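PDB 2QCV: 5-dehydro-2-deoxygluconokinase, which probably phosphorylates 5-dehydro-2-deoxy-D-gluconate with ATP, a step in the breakdown of myo-inositol, as a member of the PfkB carbohydrate kinase family. Local coordinates for residues A[160-163]-A[164-168]; A[186-189]-A[190-194]; A[152-155]-A[156-160]; A[29-32]-A[33-37]. All coordinates share one frame; numbering follows the deposited sequence.

Contact 1 of 4, residues A[160-163]-A[164-168]; sequences KAIR and LAKRN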
ATOM      1  N   LYS A 160     -13.739   4.089  20.415  1.00 25.28           N
ATOM      2  CA  LYS A 160     -15.172   3.862  20.549  1.00 23.39           C
ATOM      3  C   LYS A 160     -15.487   3.071  21.814  1.00 25.00           C
ATOM      4  O   LYS A 160     -16.355   3.450  22.608  1.00 24.12           O
ATOM      5  CB  LYS A 160     -15.749   3.138  19.328  1.00 24.88           C
ATOM      6  CG  LYS A 160     -17.193   2.707  19.552  1.00 24.27           C
ATOM      7  CD  LYS A 160     -17.783   2.167  18.253  1.00 23.72           C
ATOM      8  CE  LYS A 160     -19.218   1.620  18.495  1.00 25.55           C
ATOM      9  NZ  LYS A 160     -19.845   1.177  17.174  1.00 26.36           N
ATOM     10  N   ALA A 161     -14.759   1.983  22.028  1.00 23.36           N
ATOM     11  CA  ALA A 161     -14.915   1.155  23.256  1.00 27.59           C
ATOM     12  C   ALA A 161     -14.812   1.957  24.552  1.00 25.53           C
ATOM     13  O   ALA A 161     -15.645   1.798  25.443  1.00 23.07           O
ATOM     14  CB  ALA A 161     -13.903  -0.012  23.246  1.00 26.00           C
ATOM     15  N   ILE A 162     -13.839   2.864  24.624  1.00 25.17           N
ATOM     16  CA  ILE A 162     -13.615   3.699  25.802  1.00 26.03           C
ATOM     17  C   ILE A 162     -14.832   4.600  26.041  1.00 24.22           C
ATOM     18  O   ILE A 162     -15.351   4.668  27.146  1.00 25.30           O
ATOM     19  CB  ILE A 162     -12.311   4.549  25.669  1.00 25.58           C
ATOM     20  CG1 ILE A 162     -11.072   3.639  25.722  1.00 29.35           C
ATOM     21  CG2 ILE A 162     -12.258   5.623  26.782  1.00 25.75           C
ATOM     22  CD1 ILE A 162      -9.811   4.290  25.173  1.00 27.48           C
ATOM     23  N   ARG A 163     -15.320   5.255  24.988  1.00 25.01           N
ATOM     24  CA  ARG A 163     -16.523   6.087  25.097  1.00 26.70           C
ATOM     25  C   ARG A 163     -17.750   5.325  25.623  1.00 26.85           C
ATOM     26  O   ARG A 163     -18.454   5.783  26.511  1.00 23.54           O
ATOM     27  CB  ARG A 163     -16.844   6.746  23.783  1.00 26.74           C
ATOM     28  CG  ARG A 163     -18.061   7.696  23.867  1.00 27.68           C
ATOM     29  CD  ARG A 163     -18.294   8.339  22.529  1.00 29.13           C
ATOM     30  NE  ARG A 163     -17.210   9.232  22.116  1.00 25.32           N
ATOM     31  CZ  ARG A 163     -17.027  10.467  22.575  1.00 27.66           C
ATOM     32  NH1 ARG A 163     -17.812  10.964  23.519  1.00 28.49           N
ATOM     33  NH2 ARG A 163     -16.009  11.176  22.142  1.00 28.00           N
ATOM     34  N   LEU A 164     -17.983   4.153  25.063  1.00 24.54           N
ATOM     35  CA  LEU A 164     -19.084   3.301  25.444  1.00 26.09           C
ATOM     36  C   LEU A 164     -18.924   2.820  26.873  1.00 25.19           C
ATOM     37  O   LEU A 164     -19.892   2.838  27.651  1.00 24.68           O
ATOM     38  CB  LEU A 164     -19.170   2.109  24.449  1.00 26.95           C
ATOM     39  CG  LEU A 164     -19.962   2.318  23.175  1.00 26.41           C
ATOM     40  CD1 LEU A 164     -19.665   3.650  22.506  1.00 30.05           C
ATOM     41  CD2 LEU A 164     -19.668   1.141  22.244  1.00 23.58           C
ATOM     42  N   ALA A 165     -17.695   2.447  27.265  1.00 25.27           N
ATOM     43  CA  ALA A 165     -17.428   2.064  28.662  1.00 23.81           C
ATOM     44  C   ALA A 165     -17.792   3.198  29.600  1.00 24.76           C
ATOM     45  O   ALA A 165     -18.565   3.046  30.561  1.00 26.14           O
ATOM     46  CB  ALA A 165     -15.935   1.642  28.851  1.00 24.01           C
ATOM     47  N   LYS A 166     -17.267   4.370  29.319  1.00 26.89           N
ATOM     48  CA  LYS A 166     -17.453   5.490  30.230  1.00 27.89           C
ATOM     49  C   LYS A 166     -18.919   5.846  30.452  1.00 26.21           C
ATOM     50  O   LYS A 166     -19.337   6.137  31.587  1.00 29.14           O
ATOM     51  CB  LYS A 166     -16.664   6.693  29.741  1.00 26.81           C
ATOM     52  CG  LYS A 166     -15.167   6.548  30.021  1.00 27.35           C
ATOM     53  CD  LYS A 166     -14.382   7.493  29.200  1.00 31.94           C
ATOM     54  CE  LYS A 166     -14.433   8.925  29.693  1.00 40.76           C
ATOM     55  NZ  LYS A 166     -13.569   9.099  30.866  1.00 36.80           N
ATOM     56  N   ARG A 167     -19.701   5.825  29.391  1.00 27.49           N
ATOM     57  CA  ARG A 167     -21.105   6.176  29.476  1.00 27.60           C
ATOM     58  C   ARG A 167     -21.991   5.083  30.062  1.00 27.74           C
ATOM     59  O   ARG A 167     -23.118   5.352  30.380  1.00 27.56           O
ATOM     60  CB  ARG A 167     -21.639   6.669  28.170  1.00 29.24           C
ATOM     61  CG  ARG A 167     -21.893   5.644  27.113  1.00 31.30           C
ATOM     62  CD  ARG A 167     -22.163   6.394  25.820  1.00 30.92           C
ATOM     63  NE  ARG A 167     -22.583   5.506  24.742  1.00 30.28           N
ATOM     64  CZ  ARG A 167     -22.428   5.790  23.452  1.00 32.02           C
ATOM     65  NH1 ARG A 167     -21.844   6.927  23.067  1.00 31.75           N
ATOM     66  NH2 ARG A 167     -22.814   4.925  22.552  1.00 36.40           N
ATOM     67  N   ASN A 168     -21.434   3.899  30.285  1.00 27.13           N
ATOM     68  CA  ASN A 168     -22.118   2.800  30.951  1.00 26.66           C
ATOM     69  C   ASN A 168     -21.524   2.454  32.321  1.00 27.91           C
ATOM     70  O   ASN A 168     -21.776   1.380  32.869  1.00 27.01           O
ATOM     71  CB  ASN A 168     -22.100   1.601  30.004  1.00 27.84           C
ATOM     72  CG  ASN A 168     -23.090   1.769  28.884  1.00 29.46           C
ATOM     73  OD1 ASN A 168     -24.273   1.563  29.084  1.00 29.57           O
ATOM     74  ND2 ASN A 168     -22.609   2.160  27.701  1.00 26.45           N
TER
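Leu164 lies between the chains of Lys160 and Arg167. Its CD2 meets Lys160 CE at 3.8 Å, where the two side chains run at a slant to each other. Its CD1 sits on one face of the Arg167 guanidinium, 3.4 Å above the plane and toward the rim. The Lys160 chain is fully extended from a CG trans to the backbone N (chi1 171°), which takes NZ past Leu164 to Glu187 of the second subunit and to Pro128 O. Beside it, Arg163 CD passes across Arg167 NH1 at 3.9 Å, and the two guanidinium planes are turned 45° apart. Their like charges are probably offset by separate carboxylates, Glu198 of the second subunit for Arg163 and Glu133 for Arg167. Replacing Leu164 by an alanine would probably leave the Lys160 methylenes and one face of the Arg167 guanidinium without their apolar cover. On another side Ile162 and Lys166 point the same way, CG2 to CD 3.7 Å, with Lys166 NZ bonded to Gln199 O. Successive i+4 to i bonds, from Leu164 N to Lys160 O (3.0 Å) through Arg167 N to Arg163 O, hold this spacing. Ala161, Ile162 and Ala165 face strands 139-145 and 171-175, making this the linking helix of a beta-alpha-beta unit in the ribokinase-like fold.

Contact 2 of 4, residues A[186-189]-A[190-194]; sequences PEET and AVYYS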
ATOM      1  N   PRO A 186       7.926   7.586  18.142  1.00 27.51           N
ATOM      2  CA  PRO A 186       7.529   7.751  19.538  1.00 29.78           C
ATOM      3  C   PRO A 186       6.586   8.918  19.800  1.00 29.01           C
ATOM      4  O   PRO A 186       5.802   8.835  20.719  1.00 26.66           O
ATOM      5  CB  PRO A 186       8.862   7.964  20.274  1.00 29.95           C
ATOM      6  CG  PRO A 186       9.889   7.385  19.375  1.00 32.70           C
ATOM      7  CD  PRO A 186       9.393   7.638  17.987  1.00 30.84           C
ATOM      8  N   GLU A 187       6.704   9.995  19.034  1.00 25.72           N
ATOM      9  CA  GLU A 187       5.783  11.131  19.186  1.00 28.01           C
ATOM     10  C   GLU A 187       4.343  10.729  18.829  1.00 28.28           C
ATOM     11  O   GLU A 187       3.393  11.167  19.466  1.00 26.48           O
ATOM     12  CB  GLU A 187       6.238  12.354  18.384  1.00 29.87           C
ATOM     13  CG  GLU A 187       5.607  13.589  18.957  1.00 30.05           C
ATOM     14  CD  GLU A 187       6.222  14.859  18.508  1.00 30.84           C
ATOM     15  OE1 GLU A 187       6.983  14.861  17.520  1.00 31.58           O
ATOM     16  OE2 GLU A 187       5.900  15.875  19.137  1.00 32.99           O
ATOM     17  N   GLU A 188       4.182   9.888  17.804  1.00 26.16           N
ATOM     18  CA  GLU A 188       2.880   9.327  17.470  1.00 27.16           C
ATOM     19  C   GLU A 188       2.304   8.523  18.647  1.00 26.04           C
ATOM     20  O   GLU A 188       1.138   8.678  19.021  1.00 27.64           O
ATOM     21  CB  GLU A 188       3.012   8.425  16.241  1.00 28.23           C
ATOM     22  CG  GLU A 188       1.785   7.706  15.824  1.00 27.61           C
ATOM     23  CD  GLU A 188       2.112   6.496  14.948  1.00 32.92           C
ATOM     24  OE1 GLU A 188       3.267   6.016  14.978  1.00 38.23           O
ATOM     25  OE2 GLU A 188       1.214   6.038  14.252  1.00 40.84           O
ATOM     26  N   THR A 189       3.153   7.689  19.250  1.00 26.50           N
ATOM     27  CA  THR A 189       2.739   6.941  20.428  1.00 26.24           C
ATOM     28  C   THR A 189       2.295   7.915  21.530  1.00 26.28           C
ATOM     29  O   THR A 189       1.247   7.716  22.118  1.00 23.89           O
ATOM     30  CB  THR A 189       3.852   5.954  20.903  1.00 27.66           C
ATOM     31  OG1 THR A 189       4.327   5.188  19.765  1.00 29.12           O
ATOM     32  CG2 THR A 189       3.309   5.028  22.001  1.00 29.02           C
ATOM     33  N   ALA A 190       3.071   8.964  21.792  1.00 24.52           N
ATOM     34  CA  ALA A 190       2.735   9.951  22.838  1.00 23.58           C
ATOM     35  C   ALA A 190       1.362  10.597  22.604  1.00 25.35           C
ATOM     36  O   ALA A 190       0.537  10.697  23.512  1.00 26.16           O
ATOM     37  CB  ALA A 190       3.824  11.040  22.927  1.00 23.56           C
ATOM     38  N   VAL A 191       1.092  10.951  21.363  1.00 24.65           N
ATOM     39  CA  VAL A 191      -0.185  11.542  21.010  1.00 26.48           C
ATOM     40  C   VAL A 191      -1.374  10.675  21.472  1.00 24.75           C
ATOM     41  O   VAL A 191      -2.317  11.168  22.087  1.00 26.28           O
ATOM     42  CB  VAL A 191      -0.223  11.866  19.500  1.00 25.86           C
ATOM     43  CG1 VAL A 191      -1.694  12.128  19.014  1.00 26.47           C
ATOM     44  CG2 VAL A 191       0.692  13.048  19.219  1.00 24.05           C
ATOM     45  N   TYR A 192      -1.355   9.395  21.136  1.00 24.29           N
ATOM     46  CA  TYR A 192      -2.483   8.505  21.439  1.00 26.12           C
ATOM     47  C   TYR A 192      -2.482   7.993  22.880  1.00 27.67           C
ATOM     48  O   TYR A 192      -3.527   7.932  23.512  1.00 28.09           O
ATOM     49  CB  TYR A 192      -2.515   7.359  20.450  1.00 26.75           C
ATOM     50  CG  TYR A 192      -2.921   7.883  19.094  1.00 28.49           C
ATOM     51  CD1 TYR A 192      -4.223   8.299  18.874  1.00 32.25           C
ATOM     52  CD2 TYR A 192      -2.003   8.024  18.082  1.00 28.72           C
ATOM     53  CE1 TYR A 192      -4.611   8.841  17.678  1.00 34.32           C
ATOM     54  CE2 TYR A 192      -2.373   8.552  16.855  1.00 29.90           C
ATOM     55  CZ  TYR A 192      -3.701   8.948  16.658  1.00 33.94           C
ATOM     56  OH  TYR A 192      -4.108   9.475  15.466  1.00 34.00           O
ATOM     57  N   TYR A 193      -1.307   7.669  23.396  1.00 27.19           N
ATOM     58  CA  TYR A 193      -1.202   7.296  24.818  1.00 26.81           C
ATOM     59  C   TYR A 193      -1.668   8.408  25.737  1.00 26.61           C
ATOM     60  O   TYR A 193      -2.356   8.128  26.698  1.00 27.78           O
ATOM     61  CB  TYR A 193       0.230   6.902  25.192  1.00 27.90           C
ATOM     62  CG  TYR A 193       0.611   5.460  24.890  1.00 26.11           C
ATOM     63  CD1 TYR A 193      -0.020   4.725  23.878  1.00 26.08           C
ATOM     64  CD2 TYR A 193       1.614   4.838  25.600  1.00 28.10           C
ATOM     65  CE1 TYR A 193       0.338   3.408  23.622  1.00 27.10           C
ATOM     66  CE2 TYR A 193       1.959   3.506  25.368  1.00 29.24           C
ATOM     67  CZ  TYR A 193       1.313   2.806  24.390  1.00 32.29           C
ATOM     68  OH  TYR A 193       1.639   1.495  24.161  1.00 33.14           O
ATOM     69  N   SER A 194      -1.230   9.652  25.525  1.00 26.16           N
ATOM     70  CA  SER A 194      -1.679  10.787  26.370  1.00 26.59           C
ATOM     71  C   SER A 194      -3.208  10.960  26.320  1.00 28.64           C
ATOM     72  O   SER A 194      -3.879  11.056  27.340  1.00 27.33           O
ATOM     73  CB  SER A 194      -0.945  12.075  25.988  1.00 25.35           C
ATOM     74  OG  SER A 194      -1.138  12.420  24.612  1.00 26.87           O
TER
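Thr189 lays its methyl over the ring of Tyr193 one turn further along the helix. CG2 is 3.6 Å from the ring centroid and 5° off the normal, a CH-pi contact over the centre of one face. The rotamers make it possible: Thr189 has CG2 trans to the backbone N (chi1 -49° for OG1), while Tyr193 swings its ring back beside its own N, so both side chains leave the helix in the same direction. The Tyr193 ring also meets Phe174 edge-to-face. Along the backbone, Tyr193 N donates to Thr189 O at 2.9 Å. Tyr192 starts the same way, with CG beside its N, but its ring is rotated differently about CB-CG. Its CD2 comes within 3.3 Å of Glu188 O at an oblique approach, and the backbone bond from Tyr192 N to that oxygen is weak. Val191 CG1 stands 4.1 Å above the centre of one Tyr192 face, and the same ring makes a cation-pi contact with Arg155. Tyr192 OH bonds to Glu156 of the second subunit. Glu188 runs out extended, its carboxylate bound to Glu184 N and to Arg155; Glu187 reaches Lys160 of the second subunit. At the far end Ser194 OG folds back to Ala190 O at 2.6 Å, on the opposite face of that carbonyl from Ser194 N, so that oxygen takes two donors. In this helix of a beta-alpha-beta unit, Thr189 and Tyr193 pack within the subunit against helix 207-213, whereas Val191, Tyr192 and Glu187 turn to the second subunit, where apolar contact is mixed with a salt bridge and a hydrogen bond.

Contact 3 of 4, residues A[152-155]-A[156-160]; sequences SPSR and EAVLK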
ATOM      1  N   SER A 152      -4.971   2.221  12.699  1.00 28.54           N
ATOM      2  CA  SER A 152      -6.369   2.108  12.298  1.00 26.50           C
ATOM      3  C   SER A 152      -6.640   0.830  11.484  1.00 25.82           C
ATOM      4  O   SER A 152      -5.772   0.403  10.714  1.00 28.57           O
ATOM      5  CB  SER A 152      -6.726   3.328  11.448  1.00 28.18           C
ATOM      6  OG  SER A 152      -6.552   4.539  12.187  1.00 29.69           O
ATOM      7  N   PRO A 153      -7.863   0.284  11.542  1.00 25.83           N
ATOM      8  CA  PRO A 153      -9.021   0.765  12.294  1.00 27.74           C
ATOM      9  C   PRO A 153      -9.082   0.388  13.741  1.00 24.96           C
ATOM     10  O   PRO A 153      -9.979   0.859  14.444  1.00 26.35           O
ATOM     11  CB  PRO A 153     -10.207   0.147  11.565  1.00 28.02           C
ATOM     12  CG  PRO A 153      -9.675  -1.104  10.993  1.00 26.10           C
ATOM     13  CD  PRO A 153      -8.239  -0.834  10.644  1.00 25.91           C
ATOM     14  N   SER A 154      -8.157  -0.436  14.215  1.00 24.35           N
ATOM     15  CA  SER A 154      -8.158  -0.833  15.635  1.00 25.49           C
ATOM     16  C   SER A 154      -8.165   0.390  16.551  1.00 25.75           C
ATOM     17  O   SER A 154      -8.897   0.428  17.567  1.00 24.29           O
ATOM     18  CB  SER A 154      -6.952  -1.751  15.952  1.00 25.36           C
ATOM     19  OG  SER A 154      -6.893  -2.002  17.355  1.00 26.19           O
ATOM     20  N   ARG A 155      -7.334   1.389  16.235  1.00 26.18           N
ATOM     21  CA  ARG A 155      -7.254   2.626  17.028  1.00 25.91           C
ATOM     22  C   ARG A 155      -8.639   3.240  17.287  1.00 25.79           C
ATOM     23  O   ARG A 155      -8.974   3.565  18.438  1.00 24.66           O
ATOM     24  CB  ARG A 155      -6.286   3.602  16.318  1.00 27.70           C
ATOM     25  CG  ARG A 155      -6.155   5.037  16.811  1.00 30.38           C
ATOM     26  CD  ARG A 155      -5.268   5.804  15.808  1.00 29.21           C
ATOM     27  NE  ARG A 155      -3.910   5.316  15.941  1.00 30.08           N
ATOM     28  CZ  ARG A 155      -2.887   5.627  15.163  1.00 30.44           C
ATOM     29  NH1 ARG A 155      -3.024   6.488  14.184  1.00 36.63           N
ATOM     30  NH2 ARG A 155      -1.694   5.138  15.441  1.00 33.66           N
ATOM     31  N   GLU A 156      -9.458   3.359  16.237  1.00 26.26           N
ATOM     32  CA  GLU A 156     -10.822   3.924  16.369  1.00 28.19           C
ATOM     33  C   GLU A 156     -11.795   2.987  17.086  1.00 27.78           C
ATOM     34  O   GLU A 156     -12.688   3.454  17.818  1.00 25.86           O
ATOM     35  CB  GLU A 156     -11.414   4.313  15.009  1.00 29.66           C
ATOM     36  CG  GLU A 156     -10.647   5.336  14.300  1.00 34.82           C
ATOM     37  CD  GLU A 156      -9.418   4.784  13.578  1.00 28.58           C
ATOM     38  OE1 GLU A 156      -9.580   3.865  12.809  1.00 35.15           O
ATOM     39  OE2 GLU A 156      -8.352   5.358  13.710  1.00 35.57           O
ATOM     40  N   ALA A 157     -11.627   1.676  16.891  1.00 26.13           N
ATOM     41  CA  ALA A 157     -12.391   0.704  17.636  1.00 26.59           C
ATOM     42  C   ALA A 157     -12.133   0.879  19.136  1.00 25.77           C
ATOM     43  O   ALA A 157     -13.065   0.851  19.935  1.00 25.78           O
ATOM     44  CB  ALA A 157     -12.033  -0.768  17.195  1.00 26.72           C
ATOM     45  N   VAL A 158     -10.868   1.064  19.519  1.00 26.38           N
ATOM     46  CA  VAL A 158     -10.530   1.269  20.930  1.00 24.41           C
ATOM     47  C   VAL A 158     -11.113   2.570  21.446  1.00 25.82           C
ATOM     48  O   VAL A 158     -11.677   2.624  22.541  1.00 24.34           O
ATOM     49  CB  VAL A 158      -9.008   1.247  21.151  1.00 24.99           C
ATOM     50  CG1 VAL A 158      -8.651   1.679  22.553  1.00 25.99           C
ATOM     51  CG2 VAL A 158      -8.444  -0.212  20.841  1.00 27.89           C
ATOM     52  N   LEU A 159     -10.975   3.643  20.670  1.00 23.76           N
ATOM     53  CA  LEU A 159     -11.531   4.922  21.117  1.00 25.54           C
ATOM     54  C   LEU A 159     -13.062   4.809  21.315  1.00 23.82           C
ATOM     55  O   LEU A 159     -13.637   5.408  22.268  1.00 23.99           O
ATOM     56  CB  LEU A 159     -11.104   6.046  20.160  1.00 23.00           C
ATOM     57  CG  LEU A 159      -9.603   6.401  20.101  1.00 29.26           C
ATOM     58  CD1 LEU A 159      -9.344   7.448  18.982  1.00 30.14           C
ATOM     59  CD2 LEU A 159      -9.163   6.909  21.458  1.00 27.42           C
ATOM     60  N   LYS A 160     -13.739   4.089  20.415  1.00 25.28           N
ATOM     61  CA  LYS A 160     -15.172   3.862  20.549  1.00 23.39           C
ATOM     62  C   LYS A 160     -15.487   3.071  21.814  1.00 25.00           C
ATOM     63  O   LYS A 160     -16.355   3.450  22.608  1.00 24.12           O
ATOM     64  CB  LYS A 160     -15.749   3.138  19.328  1.00 24.88           C
ATOM     65  CG  LYS A 160     -17.193   2.707  19.552  1.00 24.27           C
ATOM     66  CD  LYS A 160     -17.783   2.167  18.253  1.00 23.72           C
ATOM     67  CE  LYS A 160     -19.218   1.620  18.495  1.00 25.55           C
ATOM     68  NZ  LYS A 160     -19.845   1.177  17.174  1.00 26.36           N
TER
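Ser152, ahead of the helix, sends OG to Glu156 OE2 in a very short hydrogen bond of 2.5 Å, the serine being the donor. Glu156 gets there by doubling back: its chain bends at chi2 (80°), which brings the carboxylate over the preceding turn instead of out along the helix. Pro153, which follows a cis peptide bond, has its CA 3.2 Å from Glu156 OE1, and its carbonyl oxygen accepts from Ala157 N at 3.1 Å. This turn lies near the start of helix 154-167, which crosses between strands 139-145 and 171-175 as the helix of a beta-alpha-beta unit. Ser154 comes next; its O receives Val158 N at 2.8 Å, while its OG is held by Ala148 O. Substituting an alanine for Glu156 would probably leave Ser152 OG without its acceptor and Tyr192 OH of the second subunit without the carboxylate it binds. Arg155 closes the segment. Its methylenes run across the flank of the acid, CD 3.8 Å from Glu156 OE2, but the guanidinium is turned 88° from the carboxylate plane, with NE 5.0 Å from OE2. NE is occupied by Leu149 O. Arg155 O receives Leu159 N at 3.0 Å, and the isobutyl group of Leu159 packs on Val196 and Gln199 of helix 186-199.

Contact 4 of 4, residues A[29-32]-A[33-37]; sequences YNRP and MEETM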
ATOM      1  N   TYR A  29      16.206 -23.557  24.487  1.00 37.54           N
ATOM      2  CA  TYR A  29      16.412 -22.158  24.790  1.00 38.13           C
ATOM      3  C   TYR A  29      17.782 -21.957  25.425  1.00 36.88           C
ATOM      4  O   TYR A  29      18.604 -22.873  25.423  1.00 38.94           O
ATOM      5  CB  TYR A  29      15.269 -21.637  25.668  1.00 41.36           C
ATOM      6  CG  TYR A  29      15.132 -22.317  27.001  1.00 42.24           C
ATOM      7  CD1 TYR A  29      14.387 -23.480  27.130  1.00 43.10           C
ATOM      8  CD2 TYR A  29      15.712 -21.765  28.159  1.00 42.43           C
ATOM      9  CE1 TYR A  29      14.244 -24.104  28.371  1.00 54.04           C
ATOM     10  CE2 TYR A  29      15.568 -22.376  29.395  1.00 51.35           C
ATOM     11  CZ  TYR A  29      14.839 -23.550  29.497  1.00 48.34           C
ATOM     12  OH  TYR A  29      14.694 -24.164  30.728  1.00 52.79           O
ATOM     13  N   ASN A  30      18.039 -20.751  25.927  1.00 37.21           N
ATOM     14  CA  ASN A  30      19.394 -20.324  26.321  1.00 37.01           C
ATOM     15  C   ASN A  30      20.350 -20.544  25.153  1.00 37.98           C
ATOM     16  O   ASN A  30      21.431 -21.112  25.300  1.00 35.42           O
ATOM     17  CB  ASN A  30      19.876 -21.019  27.606  1.00 35.62           C
ATOM     18  CG  ASN A  30      19.127 -20.558  28.827  1.00 37.83           C
ATOM     19  OD1 ASN A  30      18.620 -19.447  28.869  1.00 36.76           O
ATOM     20  ND2 ASN A  30      19.069 -21.409  29.839  1.00 42.86           N
ATOM     21  N   ARG A  31      19.910 -20.087  23.980  1.00 36.89           N
ATOM     22  CA  ARG A  31      20.688 -20.172  22.735  1.00 35.95           C
ATOM     23  C   ARG A  31      20.067 -19.166  21.753  1.00 36.97           C
ATOM     24  O   ARG A  31      18.889 -18.778  21.926  1.00 35.61           O
ATOM     25  CB  ARG A  31      20.661 -21.588  22.143  1.00 34.78           C
ATOM     26  CG  ARG A  31      19.304 -22.096  21.668  1.00 34.49           C
ATOM     27  CD  ARG A  31      19.322 -23.616  21.486  1.00 38.27           C
ATOM     28  NE  ARG A  31      19.384 -24.277  22.788  1.00 44.94           N
ATOM     29  CZ  ARG A  31      19.682 -25.559  22.995  1.00 49.56           C
ATOM     30  NH1 ARG A  31      19.959 -26.379  21.988  1.00 50.43           N
ATOM     31  NH2 ARG A  31      19.690 -26.027  24.238  1.00 50.24           N
ATOM     32  N   PRO A  32      20.837 -18.749  20.740  1.00 37.06           N
ATOM     33  CA  PRO A  32      20.277 -17.943  19.670  1.00 34.97           C
ATOM     34  C   PRO A  32      19.140 -18.725  18.979  1.00 35.00           C
ATOM     35  O   PRO A  32      19.203 -19.967  18.860  1.00 32.52           O
ATOM     36  CB  PRO A  32      21.457 -17.752  18.706  1.00 37.79           C
ATOM     37  CG  PRO A  32      22.664 -18.109  19.445  1.00 41.16           C
ATOM     38  CD  PRO A  32      22.270 -19.060  20.517  1.00 37.53           C
HETATM   39  N   MSE A  33      18.100 -18.013  18.564  1.00 35.09           N
HETATM   40  CA  MSE A  33      16.958 -18.647  17.937  1.00 36.15           C
HETATM   41  C   MSE A  33      17.366 -19.433  16.688  1.00 32.67           C
HETATM   42  O   MSE A  33      16.705 -20.401  16.332  1.00 32.79           O
HETATM   43  CB  MSE A  33      15.892 -17.603  17.569  1.00 33.37           C
HETATM   44  CG  MSE A  33      14.708 -18.184  16.815  1.00 43.82           C
HETATM   45 SE   MSE A  33      13.514 -16.794  16.164  0.75 44.24          SE
HETATM   46  CE  MSE A  33      13.238 -16.008  17.855  1.00 34.01           C
ATOM     47  N   GLU A  34      18.431 -19.020  16.008  1.00 33.17           N
ATOM     48  CA  GLU A  34      18.936 -19.786  14.853  1.00 31.68           C
ATOM     49  C   GLU A  34      19.124 -21.266  15.229  1.00 34.57           C
ATOM     50  O   GLU A  34      18.897 -22.159  14.415  1.00 33.07           O
ATOM     51  CB  GLU A  34      20.293 -19.251  14.390  1.00 35.23           C
ATOM     52  CG  GLU A  34      20.271 -17.866  13.807  1.00 36.75           C
ATOM     53  CD  GLU A  34      20.517 -16.741  14.805  1.00 39.58           C
ATOM     54  OE1 GLU A  34      20.083 -16.817  15.969  1.00 34.02           O
ATOM     55  OE2 GLU A  34      21.137 -15.738  14.407  1.00 39.08           O
ATOM     56  N   GLU A  35      19.538 -21.505  16.474  1.00 35.47           N
ATOM     57  CA  GLU A  35      19.802 -22.848  16.976  1.00 37.79           C
ATOM     58  C   GLU A  35      18.584 -23.537  17.609  1.00 37.01           C
ATOM     59  O   GLU A  35      18.674 -24.710  17.974  1.00 36.46           O
ATOM     60  CB  GLU A  35      20.933 -22.797  18.012  1.00 39.50           C
ATOM     61  CG  GLU A  35      22.222 -22.182  17.490  1.00 43.86           C
ATOM     62  CD  GLU A  35      23.313 -22.077  18.554  1.00 45.52           C
ATOM     63  OE1 GLU A  35      23.164 -22.649  19.663  1.00 49.96           O
ATOM     64  OE2 GLU A  35      24.323 -21.404  18.274  1.00 54.73           O
ATOM     65  N   THR A  36      17.463 -22.815  17.731  1.00 35.78           N
ATOM     66  CA  THR A  36      16.221 -23.355  18.272  1.00 34.46           C
ATOM     67  C   THR A  36      15.502 -24.034  17.147  1.00 34.17           C
ATOM     68  O   THR A  36      15.115 -23.368  16.183  1.00 34.27           O
ATOM     69  CB  THR A  36      15.299 -22.250  18.814  1.00 36.25           C
ATOM     70  OG1 THR A  36      15.892 -21.656  19.967  1.00 35.01           O
ATOM     71  CG2 THR A  36      13.908 -22.800  19.162  1.00 33.97           C
HETATM   72  N   MSE A  37      15.303 -25.343  17.286  1.00 31.44           N
HETATM   73  CA  MSE A  37      14.742 -26.175  16.252  1.00 30.28           C
HETATM   74  C   MSE A  37      13.270 -26.491  16.435  1.00 30.55           C
HETATM   75  O   MSE A  37      12.638 -26.946  15.487  1.00 30.26           O
HETATM   76  CB  MSE A  37      15.518 -27.478  16.181  1.00 30.89           C
HETATM   77  CG  MSE A  37      17.007 -27.277  15.824  1.00 38.91           C
HETATM   78 SE   MSE A  37      17.334 -26.065  14.272  0.75 49.42          SE
HETATM   79  CE  MSE A  37      16.521 -27.080  12.860  1.00 38.59           C
TER
HETATM   80  O   HOH W   1      16.192 -19.158  22.082  1.00 38.49           O
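Pro32 lays its ring across the carboxylate of Glu35, with Pro32 CD 3.7 Å from Glu35 CD. Glu35 is extended beyond CG, which carries the acid back alongside the Pro32 ring; Glu35 N itself donates to Pro32 O at 2.9 Å, from above the carbonyl plane, closing a 3-10 turn. Glu34 instead bends at chi2 (92°) and sets OE1 3.2 Å from Pro32 CB, while OE2 forms a salt bridge with Arg74 of the third subunit. Arg31, with CG wedged between the backbone N and the carbonyl carbon (chi1 65°), brushes Thr36 OG1 with CG at 3.8 Å and directs its guanidinium to Tyr29, where NE donates to Tyr29 O, which lies in the guanidinium plane, at 3.1 Å. A water donates to Arg31 O at 2.7 Å and to Thr36 OG1, tying both segments; Thr36 OG1 also bonds to Glu28 O. The loop connects strands 21-26 and 38-44 of the smaller four-stranded sheet, with Met33, a selenomethionine, on Phe103 of strand 101-106 and, across the subunit boundary, on Gln71 of the third subunit.

Overall arrangement
Contacts 1 and 3 share Lys160 and follow one another on helix 154-167, their centres 12 Å apart. Contact 2, on the next helix, lies with its centre 15 Å from that of contact 3 and joins it through Glu188 and Tyr192 against Arg155; it does not touch contact 1, about 7 Å away at the nearest atoms. All three face the second subunit. Contact 4 stands apart in the smaller sheet's loop, its centre 35 to 44 Å from the others, and meets the third subunit instead. Triethylene glycol, probably from the crystallisation liquor, is found about 3 Å from the side chain of Lys160 and likewise of Glu187, residues that pair across the subunit boundary.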